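Local structure of fumarylacetoacetate hydrolase (Burkholderia xenovorans, 5TI1) at residues Y151-S156 / L258-A263; Q268-Y271 / F277-K280. The protein probably hydrolyses fumarylacetoacetate to fumarate and acetoacetate, the last step of phenylalanine and tyrosine breakdown, using a bound magnesium or calcium ion. One frame throughout, in Å; residues are numbered along the deposited sequence.

Contact 1: residues Y151-S156 / L258-A263. With NA (sodium ion), chain L; MG (magnesium ion), chain K.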
loop_
_atom_site.group_PDB
_atom_site.type_symbol
_atom_site.label_atom_id
_atom_site.label_comp_id
_atom_site.label_asym_id
_atom_site.label_seq_id
_atom_site.Cartn_x
_atom_site.Cartn_y
_atom_site.Cartn_z
ATOM N N TYR B 151 3.403 -2.423 -1.717
ATOM C CA TYR B 151 4.267 -3.443 -1.138
ATOM C C TYR B 151 3.393 -4.592 -0.648
ATOM O O TYR B 151 2.484 -4.389 0.162
ATOM C CB TYR B 151 5.129 -2.854 -0.009
ATOM C CG TYR B 151 5.759 -3.865 0.923
ATOM C CD1 TYR B 151 6.378 -5.008 0.432
ATOM C CD2 TYR B 151 5.747 -3.662 2.313
ATOM C CE1 TYR B 151 6.966 -5.943 1.292
ATOM C CE2 TYR B 151 6.322 -4.581 3.174
ATOM C CZ TYR B 151 6.930 -5.719 2.658
ATOM O OH TYR B 151 7.499 -6.635 3.508
ATOM N N THR B 152 3.642 -5.779 -1.183
ATOM C CA THR B 152 2.929 -6.998 -0.843
ATOM C C THR B 152 3.922 -7.981 -0.240
ATOM O O THR B 152 5.061 -8.073 -0.705
ATOM C CB THR B 152 2.294 -7.621 -2.097
ATOM O OG1 THR B 152 1.347 -6.709 -2.670
ATOM C CG2 THR B 152 1.619 -8.942 -1.760
ATOM N N ASP B 153 3.498 -8.730 0.775
ATOM C CA ASP B 153 4.394 -9.699 1.397
ATOM C C ASP B 153 3.737 -11.070 1.431
ATOM O O ASP B 153 2.578 -11.201 1.836
ATOM C CB ASP B 153 4.797 -9.272 2.806
ATOM C CG ASP B 153 5.979 -10.063 3.334
ATOM O OD1 ASP B 153 6.830 -10.504 2.516
ATOM O OD2 ASP B 153 6.040 -10.253 4.564
ATOM N N PHE B 154 4.478 -12.084 0.995
ATOM C CA PHE B 154 3.964 -13.435 0.967
ATOM C C PHE B 154 4.505 -14.211 2.165
ATOM O O PHE B 154 4.981 -13.623 3.147
ATOM C CB PHE B 154 4.303 -14.073 -0.386
ATOM C CG PHE B 154 3.537 -13.468 -1.526
ATOM C CD1 PHE B 154 2.267 -13.939 -1.853
ATOM C CD2 PHE B 154 4.060 -12.396 -2.239
ATOM C CE1 PHE B 154 1.537 -13.364 -2.888
ATOM C CE2 PHE B 154 3.333 -11.811 -3.276
ATOM C CZ PHE B 154 2.069 -12.299 -3.598
ATOM N N TYR B 155 4.452 -15.537 2.082
ATOM C CA TYR B 155 4.641 -16.414 3.228
ATOM C C TYR B 155 5.030 -17.786 2.706
ATOM O O TYR B 155 4.513 -18.802 3.169
ATOM C CB TYR B 155 3.341 -16.478 4.035
ATOM C CG TYR B 155 3.455 -17.024 5.436
ATOM C CD1 TYR B 155 3.997 -16.257 6.464
ATOM C CD2 TYR B 155 2.966 -18.280 5.748
ATOM C CE1 TYR B 155 4.072 -16.744 7.748
ATOM C CE2 TYR B 155 3.049 -18.784 7.029
ATOM C CZ TYR B 155 3.599 -18.011 8.028
ATOM O OH TYR B 155 3.679 -18.508 9.306
ATOM N N SER B 156 5.921 -17.822 1.718
ATOM C CA SER B 156 5.978 -18.949 0.794
ATOM C C SER B 156 7.094 -19.934 1.117
ATOM O O SER B 156 7.507 -20.692 0.231
ATOM C CB SER B 156 6.116 -18.448 -0.645
ATOM O OG SER B 156 4.973 -17.713 -1.066
ATOM N N LEU B 258 15.444 -8.060 1.585
ATOM C CA LEU B 258 14.316 -7.450 2.288
ATOM C C LEU B 258 14.250 -8.006 3.701
ATOM O O LEU B 258 14.127 -9.221 3.890
ATOM C CB LEU B 258 12.996 -7.700 1.537
ATOM C CG LEU B 258 11.736 -6.930 1.978
ATOM C CD1 LEU B 258 10.701 -6.841 0.825
ATOM C CD2 LEU B 258 11.090 -7.550 3.200
ATOM N N ASN B 259 14.340 -7.118 4.693
ATOM C CA ASN B 259 14.185 -7.482 6.093
ATOM C C ASN B 259 12.856 -6.912 6.570
ATOM O O ASN B 259 12.734 -5.700 6.793
ATOM C CB ASN B 259 15.343 -6.957 6.943
ATOM C CG ASN B 259 15.238 -7.392 8.399
ATOM O OD1 ASN B 259 14.268 -8.065 8.783
ATOM N ND2 ASN B 259 16.242 -7.027 9.219
ATOM N N ASP B 260 11.868 -7.789 6.741
ATOM C CA ASP B 260 10.543 -7.387 7.211
ATOM C C ASP B 260 10.538 -7.434 8.736
ATOM O O ASP B 260 10.091 -8.402 9.358
ATOM C CB ASP B 260 9.469 -8.293 6.612
ATOM C CG ASP B 260 8.076 -7.984 7.141
ATOM O OD1 ASP B 260 7.844 -6.833 7.582
ATOM O OD2 ASP B 260 7.219 -8.902 7.132
ATOM N N TRP B 261 11.061 -6.364 9.343
ATOM C CA TRP B 261 11.110 -6.264 10.797
ATOM C C TRP B 261 9.745 -6.558 11.408
ATOM O O TRP B 261 8.721 -6.040 10.952
ATOM C CB TRP B 261 11.575 -4.870 11.223
ATOM C CG TRP B 261 12.867 -4.406 10.615
ATOM C CD1 TRP B 261 13.017 -3.625 9.500
ATOM C CD2 TRP B 261 14.192 -4.672 11.100
ATOM N NE1 TRP B 261 14.355 -3.401 9.255
ATOM C CE2 TRP B 261 15.097 -4.027 10.224
ATOM C CE3 TRP B 261 14.701 -5.391 12.181
ATOM C CZ2 TRP B 261 16.479 -4.065 10.412
ATOM C CZ3 TRP B 261 16.079 -5.439 12.362
ATOM C CH2 TRP B 261 16.951 -4.774 11.483
ATOM N N SER B 262 9.736 -7.392 12.446
ATOM C CA SER B 262 8.505 -7.873 13.056
ATOM C C SER B 262 8.562 -7.694 14.563
ATOM O O SER B 262 9.562 -8.053 15.192
ATOM C CB SER B 262 8.273 -9.348 12.724
ATOM O OG SER B 262 7.961 -9.508 11.345
ATOM N N ALA B 263 7.483 -7.157 15.137
ATOM C CA ALA B 263 7.283 -7.102 16.586
ATOM C C ALA B 263 6.283 -8.199 16.935
ATOM O O ALA B 263 5.069 -8.003 16.830
ATOM C CB ALA B 263 6.787 -5.728 17.017
HETATM NA NA NA L . 8.325 -4.839 8.761
HETATM MG MG MG K . 7.326 -11.090 6.221
HETATM O O HOH W 1 5.562 -6.373 5.977
#
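The carboxylate of Asp260 is turned nearly square to both flat groups it meets on 151-156, 90° from the carboxylate of Asp153 and 87° from the ring of Tyr151. The Tyr151 ring meets Leu258 obliquely: the two side chains come from opposite directions, and CE1 of Tyr151 lies 3.9 Å from CD1 of Leu258, while the other methyl, CD2, sits against the phenol oxygen. Within 258-263 the Trp261 ring takes the amide ND2 of its near neighbour Asn259 over one face, toward the rim.

Beyond the Tyr151 and Leu258 pair, metals take over. Asp153, with CG swung opposite its own N (chi1 -166°), sends OD2 to the magnesium ion at 2.3 Å, and Asp260 OD2 binds the same magnesium at 2.4 Å. The two oxygens, Asp153 OD2 and Asp260 OD2, therefore come within 3.1 Å without any hydrogen bond between them; the cation holds them together. Glu226 and Glu228, from strand 223-233, complete the protein ligands, a four-acid site consistent with the active-site metal centre of the FAH family. The backbone makes an inverse gamma turn at Asp260, with a weak bond from Trp261 N to Asn259 O across it, and Asp260 OD1, at 2.4 Å, and the Trp261 carbonyl both bind the sodium ion. A water donates to OD1 of Asp260 at 2.8 Å and is hydrogen-bonded to the Tyr151 hydroxyl as well, tying the phenol to the metal cluster.

The magnesium probably offsets much of the charge of the four acids gathered round it. With one oxygen on each metal the Asp260 carboxylate is held against rotation, and the sodium probably polarises it further.

Contact 2: residues Q268-Y271 / F277-K280. With NA (sodium ion), chain L.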
loop_
_atom_site.group_PDB
_atom_site.type_symbol
_atom_site.label_atom_id
_atom_site.label_comp_id
_atom_site.label_asym_id
_atom_site.label_seq_id
_atom_site.Cartn_x
_atom_site.Cartn_y
_atom_site.Cartn_z
ATOM N N GLN B 268 0.932 -10.969 17.925
ATOM C CA GLN B 268 0.066 -11.976 18.529
ATOM C C GLN B 268 -1.255 -11.378 18.992
ATOM O O GLN B 268 -2.318 -11.985 18.818
ATOM C CB GLN B 268 0.788 -12.634 19.704
ATOM C CG GLN B 268 0.499 -14.107 19.867
ATOM C CD GLN B 268 1.124 -14.933 18.760
ATOM O OE1 GLN B 268 0.552 -15.076 17.680
ATOM N NE2 GLN B 268 2.311 -15.476 19.023
ATOM N N TRP B 269 -1.208 -10.175 19.566
ATOM C CA TRP B 269 -2.396 -9.586 20.167
ATOM C C TRP B 269 -3.312 -8.918 19.141
ATOM O O TRP B 269 -4.532 -8.906 19.334
ATOM C CB TRP B 269 -1.969 -8.586 21.243
ATOM C CG TRP B 269 -3.064 -7.729 21.806
ATOM C CD1 TRP B 269 -3.113 -6.363 21.802
ATOM C CD2 TRP B 269 -4.254 -8.169 22.476
ATOM N NE1 TRP B 269 -4.257 -5.924 22.431
ATOM C CE2 TRP B 269 -4.976 -7.012 22.851
ATOM C CE3 TRP B 269 -4.777 -9.426 22.802
ATOM C CZ2 TRP B 269 -6.197 -7.076 23.523
ATOM C CZ3 TRP B 269 -5.990 -9.488 23.474
ATOM C CH2 TRP B 269 -6.688 -8.319 23.824
ATOM N N GLU B 270 -2.763 -8.377 18.049
ATOM C CA GLU B 270 -3.564 -7.577 17.125
ATOM C C GLU B 270 -4.132 -8.352 15.941
ATOM O O GLU B 270 -5.095 -7.877 15.330
ATOM C CB GLU B 270 -2.726 -6.425 16.557
ATOM C CG GLU B 270 -1.714 -6.916 15.531
ATOM C CD GLU B 270 -0.869 -5.824 14.922
ATOM O OE1 GLU B 270 -1.165 -4.626 15.141
ATOM O OE2 GLU B 270 0.108 -6.176 14.223
ATOM N N TYR B 271 -3.571 -9.518 15.592
ATOM C CA TYR B 271 -3.655 -9.973 14.202
ATOM C C TYR B 271 -4.932 -10.726 13.842
ATOM O O TYR B 271 -5.199 -10.895 12.649
ATOM C CB TYR B 271 -2.443 -10.842 13.849
ATOM C CG TYR B 271 -2.554 -12.295 14.226
ATOM C CD1 TYR B 271 -2.234 -12.731 15.505
ATOM C CD2 TYR B 271 -2.958 -13.242 13.288
ATOM C CE1 TYR B 271 -2.322 -14.072 15.849
ATOM C CE2 TYR B 271 -3.057 -14.579 13.615
ATOM C CZ TYR B 271 -2.737 -14.991 14.896
ATOM O OH TYR B 271 -2.843 -16.324 15.211
ATOM N N PHE B 277 -0.382 -6.059 11.461
ATOM C CA PHE B 277 -0.581 -4.660 11.108
ATOM C C PHE B 277 0.503 -3.791 11.741
ATOM O O PHE B 277 1.564 -3.595 11.138
ATOM C CB PHE B 277 -1.986 -4.214 11.520
ATOM C CG PHE B 277 -2.342 -2.827 11.062
ATOM C CD1 PHE B 277 -2.142 -2.445 9.745
ATOM C CD2 PHE B 277 -2.886 -1.912 11.942
ATOM C CE1 PHE B 277 -2.480 -1.178 9.313
ATOM C CE2 PHE B 277 -3.216 -0.641 11.525
ATOM C CZ PHE B 277 -3.013 -0.276 10.198
ATOM N N ASN B 278 0.272 -3.287 12.961
ATOM C CA ASN B 278 1.295 -2.465 13.609
ATOM C C ASN B 278 2.594 -3.239 13.819
ATOM O O ASN B 278 3.678 -2.650 13.816
ATOM C CB ASN B 278 0.782 -1.923 14.936
ATOM C CG ASN B 278 -0.129 -0.721 14.761
ATOM O OD1 ASN B 278 -0.177 -0.099 13.694
ATOM N ND2 ASN B 278 -0.841 -0.375 15.821
ATOM N N ALA B 279 2.508 -4.555 13.982
ATOM C CA ALA B 279 3.694 -5.361 14.220
ATOM C C ALA B 279 4.626 -5.415 13.023
ATOM O O ALA B 279 5.772 -5.853 13.179
ATOM C CB ALA B 279 3.289 -6.780 14.587
ATOM N N LYS B 280 4.157 -5.006 11.836
ATOM C CA LYS B 280 4.939 -5.089 10.612
ATOM C C LYS B 280 5.295 -3.746 10.012
ATOM O O LYS B 280 6.337 -3.630 9.363
ATOM C CB LYS B 280 4.182 -5.880 9.539
ATOM C CG LYS B 280 3.853 -7.293 9.939
ATOM C CD LYS B 280 5.089 -8.135 9.939
ATOM C CE LYS B 280 4.778 -9.563 9.549
ATOM N NZ LYS B 280 6.048 -10.341 9.491
HETATM NA NA NA L . 8.325 -4.839 8.761
#
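Glu270 reaches from the C-terminal part of helix 264-270 across to Phe277, Asn278 and Ala279, and its carboxylate takes a backbone N-H from each of the three. CG is tucked over the backbone, flanked by N and C (chi1 74°), and beyond that the chain runs fully extended, which carries the acid straight to the start of the short, weakly bonded helix 278-281.

The tight part is this carboxylate. OE2 accepts twice: Ala279 N comes in on the syn side at 2.9 Å with an N-H...O angle of 164°, whereas Phe277 N, at 2.8 Å, stands well above the carboxylate plane, on the opposite face from Ala279. OE1 takes the more bent bond from Asn278 N, again on the syn side. Carbon atoms close in beside the oxygens, with Asn278 CB 3.3 Å from Glu270 OE1 and Ala279 CB at the same distance from Glu270 OE2.

By contrast, Gln268 and Tyr271 form the loose side: Gln268 is solvent-exposed, and Tyr271, a predicted substrate-binding residue, turns the end of its partly exposed side chain away from 277-280. Asn278, whose CB packs on Glu270, gives its amide ND2 to the backbone O of His359 of the second subunit, and the Phe277 ring meets that of His360 of that second subunit.

Three N-H donors, gathered where this weakly bonded helix appears to begin, suit an anion, so the buried carboxylate probably keeps its negative charge. Its three bonds probably steady this turn, which continues to Lys280, whose O binds the sodium ion at 2.4 Å.

Running from the N terminus, strand 151-154 comes first, and contact 1 closes a long loop of 101 residues when the chain returns along strand 252-263. The chain passes directly from that strand into helix 264-270, and contact 2 then closes a much shorter loop of five residues, so the two stand in series and neither encloses the other. They still touch: Ser262 OG and Lys280 NZ lie 2.8 Å apart, probably hydrogen-bonded, and Ala263 N probably bonds to Ala279 O. The sodium ion joins them too, taking ligands from both. Together they connect the metal-bearing mixed sheet with the helical turns after it, and both adjoin the second subunit.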